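PDB 6EVG: multi-copper Oxidase CueO from Ochrobactrum, which probably uses its copper centres to couple one-electron oxidation of phenolic substrates to reduction of oxygen, with oxidase activity towards lignin model compounds and lignosulfonate. Local coordinates for residues L28-A33 with L67-N72. Sequence-based numbering, arbitrary orientation.
Sequences LVEPDA and LVRLKN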
ATOM      1  N   LEU A  28      17.442   4.843  -4.578  1.00  8.14           N
ATOM      2  CA  LEU A  28      16.707   5.704  -5.511  1.00  8.10           C
ATOM      3  C   LEU A  28      17.033   5.283  -6.931  1.00  7.92           C
ATOM      4  O   LEU A  28      18.233   5.231  -7.304  1.00  8.73           O
ATOM      5  CB  LEU A  28      17.134   7.143  -5.280  1.00  8.84           C
ATOM      6  CG  LEU A  28      16.592   8.186  -6.208  1.00 10.39           C
ATOM      7  CD1 LEU A  28      15.076   8.320  -6.123  1.00 12.42           C
ATOM      8  CD2 LEU A  28      17.238   9.559  -5.965  1.00 12.05           C
ATOM      9  N   VAL A  29      15.998   5.039  -7.729  1.00  7.51           N
ATOM     10  CA  VAL A  29      16.182   4.677  -9.138  1.00  8.20           C
ATOM     11  C   VAL A  29      15.356   5.623  -9.981  1.00  7.91           C
ATOM     12  O   VAL A  29      14.147   5.801  -9.737  1.00  8.80           O
ATOM     13  CB  VAL A  29      15.805   3.211  -9.389  1.00  9.68           C
ATOM     14  CG1 VAL A  29      15.844   2.894 -10.882  1.00 11.81           C
ATOM     15  CG2 VAL A  29      16.718   2.284  -8.614  1.00  9.49           C
ATOM     16  N   GLU A  30      15.990   6.214 -10.986  1.00  8.37           N
ATOM     17  CA  GLU A  30      15.327   7.068 -11.969  1.00  8.59           C
ATOM     18  C   GLU A  30      15.564   6.498 -13.362  1.00  8.86           C
ATOM     19  O   GLU A  30      16.508   5.727 -13.564  1.00  9.32           O
ATOM     20  CB  GLU A  30      15.858   8.512 -11.869  1.00  9.72           C
ATOM     21  CG  GLU A  30      15.522   9.118 -10.517  1.00 11.32           C
ATOM     22  CD  GLU A  30      16.205  10.436 -10.261  1.00 12.93           C
ATOM     23  OE1 GLU A  30      17.466  10.487 -10.205  1.00 15.21           O
ATOM     24  OE2 GLU A  30      15.525  11.486 -10.131  1.00 19.68           O
ATOM     25  N   PRO A  31      14.728   6.834 -14.346  1.00  9.09           N
ATOM     26  CA  PRO A  31      14.947   6.301 -15.705  1.00  9.77           C
ATOM     27  C   PRO A  31      16.349   6.649 -16.203  1.00 10.65           C
ATOM     28  O   PRO A  31      16.855   7.754 -15.996  1.00 11.73           O
ATOM     29  CB  PRO A  31      13.868   6.986 -16.511  1.00 11.26           C
ATOM     30  CG  PRO A  31      12.741   7.281 -15.486  1.00 10.36           C
ATOM     31  CD  PRO A  31      13.519   7.681 -14.262  1.00  9.99           C
ATOM     32  N   ASP A  32      16.949   5.687 -16.909  1.00 10.68           N
ATOM     33  CA  ASP A  32      18.310   5.840 -17.447  1.00 12.41           C
ATOM     34  C   ASP A  32      18.274   6.631 -18.741  1.00 12.85           C
ATOM     35  O   ASP A  32      17.250   7.203 -19.127  1.00 12.44           O
ATOM     36  CB  ASP A  32      18.965   4.477 -17.554  1.00 13.64           C
ATOM     37  CG  ASP A  32      18.379   3.584 -18.648  1.00 14.62           C
ATOM     38  OD1 ASP A  32      17.616   4.068 -19.506  1.00 13.61           O
ATOM     39  OD2 ASP A  32      18.753   2.357 -18.654  1.00 19.17           O
ATOM     40  N   ALA A  33      19.432   6.703 -19.418  1.00 14.39           N
ATOM     41  CA  ALA A  33      19.541   7.477 -20.641  1.00 15.10           C
ATOM     42  C   ALA A  33      18.623   7.022 -21.736  1.00 14.41           C
ATOM     43  O   ALA A  33      18.338   7.786 -22.649  1.00 17.87           O
ATOM     44  CB  ALA A  33      20.973   7.510 -21.151  1.00 17.02           C
ATOM     45  N   LEU A  67      13.138   2.637  -4.517  1.00  7.03           N
ATOM     46  CA  LEU A  67      12.166   3.734  -4.716  1.00  7.46           C
ATOM     47  C   LEU A  67      12.426   4.297  -6.100  1.00  6.66           C
ATOM     48  O   LEU A  67      13.495   4.852  -6.365  1.00  7.96           O
ATOM     49  CB  LEU A  67      12.268   4.775  -3.611  1.00  8.07           C
ATOM     50  CG  LEU A  67      11.188   5.883  -3.705  1.00  8.55           C
ATOM     51  CD1 LEU A  67      10.741   6.335  -2.354  1.00  9.80           C
ATOM     52  CD2 LEU A  67      11.593   7.024  -4.588  1.00  9.72           C
ATOM     53  N   VAL A  68      11.473   4.056  -6.991  1.00  6.95           N
ATOM     54  CA  VAL A  68      11.507   4.548  -8.367  1.00  7.13           C
ATOM     55  C   VAL A  68      10.867   5.929  -8.384  1.00  7.57           C
ATOM     56  O   VAL A  68       9.736   6.103  -7.957  1.00  9.17           O
ATOM     57  CB  VAL A  68      10.758   3.594  -9.310  1.00  7.54           C
ATOM     58  CG1 VAL A  68      10.777   4.130 -10.738  1.00  8.27           C
ATOM     59  CG2 VAL A  68      11.326   2.204  -9.228  1.00  7.90           C
ATOM     60  N   ARG A  69      11.619   6.957  -8.835  1.00  7.30           N
ATOM     61  CA  ARG A  69      11.087   8.317  -8.909  1.00  7.92           C
ATOM     62  C   ARG A  69      10.848   8.703 -10.363  1.00  8.22           C
ATOM     63  O   ARG A  69      11.794   8.630 -11.180  1.00  9.39           O
ATOM     64  CB  ARG A  69      12.033   9.279  -8.236  1.00  9.79           C
ATOM     65  CG  ARG A  69      11.450  10.681  -8.155  1.00 12.23           C
ATOM     66  CD  ARG A  69      12.097  11.498  -7.038  1.00 17.30           C
ATOM     67  NE  ARG A  69      13.398  11.789  -7.455  1.00 17.85           N
ATOM     68  CZ  ARG A  69      14.403  12.290  -6.674  1.00 16.76           C
ATOM     69  NH1 ARG A  69      14.259  12.540  -5.369  1.00 18.83           N
ATOM     70  NH2 ARG A  69      15.555  12.591  -7.238  1.00 19.73           N
ATOM     71  N   LEU A  70       9.610   9.000 -10.690  1.00  8.11           N
ATOM     72  CA  LEU A  70       9.151   9.336 -12.013  1.00  8.32           C
ATOM     73  C   LEU A  70       8.597  10.734 -12.052  1.00  8.79           C
ATOM     74  O   LEU A  70       7.909  11.177 -11.137  1.00 10.49           O
ATOM     75  CB  LEU A  70       8.051   8.373 -12.410  1.00  9.33           C
ATOM     76  CG  LEU A  70       8.437   6.883 -12.408  1.00 10.02           C
ATOM     77  CD1 LEU A  70       7.233   6.045 -12.766  1.00 12.94           C
ATOM     78  CD2 LEU A  70       9.612   6.574 -13.273  1.00 10.24           C
ATOM     79  N   LYS A  71       8.866  11.444 -13.144  1.00  9.35           N
ATOM     80  CA  LYS A  71       8.375  12.800 -13.351  1.00  9.50           C
ATOM     81  C   LYS A  71       7.052  12.775 -14.089  1.00  9.84           C
ATOM     82  O   LYS A  71       6.921  12.088 -15.108  1.00 11.70           O
ATOM     83  CB  LYS A  71       9.364  13.621 -14.106  1.00 11.67           C
ATOM     84  CG  LYS A  71      10.655  13.836 -13.367  1.00 14.65           C
ATOM     85  CD  LYS A  71      11.640  14.693 -14.115  1.00 20.29           C
ATOM     86  CE  LYS A  71      12.236  13.976 -15.275  1.00 28.39           C
ATOM     87  NZ  LYS A  71      13.544  14.627 -15.646  1.00 36.62           N
ATOM     88  N   ASN A  72       6.060  13.544 -13.618  1.00  9.99           N
ATOM     89  CA  ASN A  72       4.851  13.694 -14.361  1.00 10.56           C
ATOM     90  C   ASN A  72       5.214  14.174 -15.763  1.00 10.74           C
ATOM     91  O   ASN A  72       6.102  15.032 -15.950  1.00 11.64           O
ATOM     92  CB  ASN A  72       3.917  14.696 -13.678  1.00 11.21           C
ATOM     93  CG  ASN A  72       2.514  14.589 -14.162  1.00 11.58           C
ATOM     94  OD1 ASN A  72       2.004  13.505 -14.433  1.00 13.35           O
ATOM     95  ND2 ASN A  72       1.888  15.769 -14.323  1.00 15.55           N
TER
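Arg69 and Glu30 run side by side and join through a salt bridge, Glu30 OE2 lying 3.1 Å from Arg69 NH2. The N-H...O angle is 158°, fairly straight, and OE2 sits at the guanidinium edge, yet NH2 meets the carboxylate from above its plane, the two planes being 71° apart; NE adds a weak second bond to OE2. In Leu28, chi1 of 175° sets CG anti to the backbone N; from there CD2 lies over one face of the guanidinium, offset toward its rim, 3.7 Å from Arg69 NH2, while CD1 touches Leu67 CD2 at 4.0 Å. An alanine in place of Arg69 would probably leave the Glu30 carboxylate without its charged mate and Leu28 CD2 without the flat group beneath it. Beyond Glu30, Pro31 CG rests 3.9 Å from Leu70 CD2, near Val76. Two backbone bonds fix the register: Val29 N to Leu67 O and Arg69 N to Val29 O, each 2.9 Å. Val29 and Val68 point to the face opposite Leu28 and Leu67, both meeting Val37 of strand 36-46. The short strand 28-29 thus forms a parallel edge on strand 67-71, in a sheet of the N-terminal cupredoxin-like beta-sandwich of multicopper oxidases.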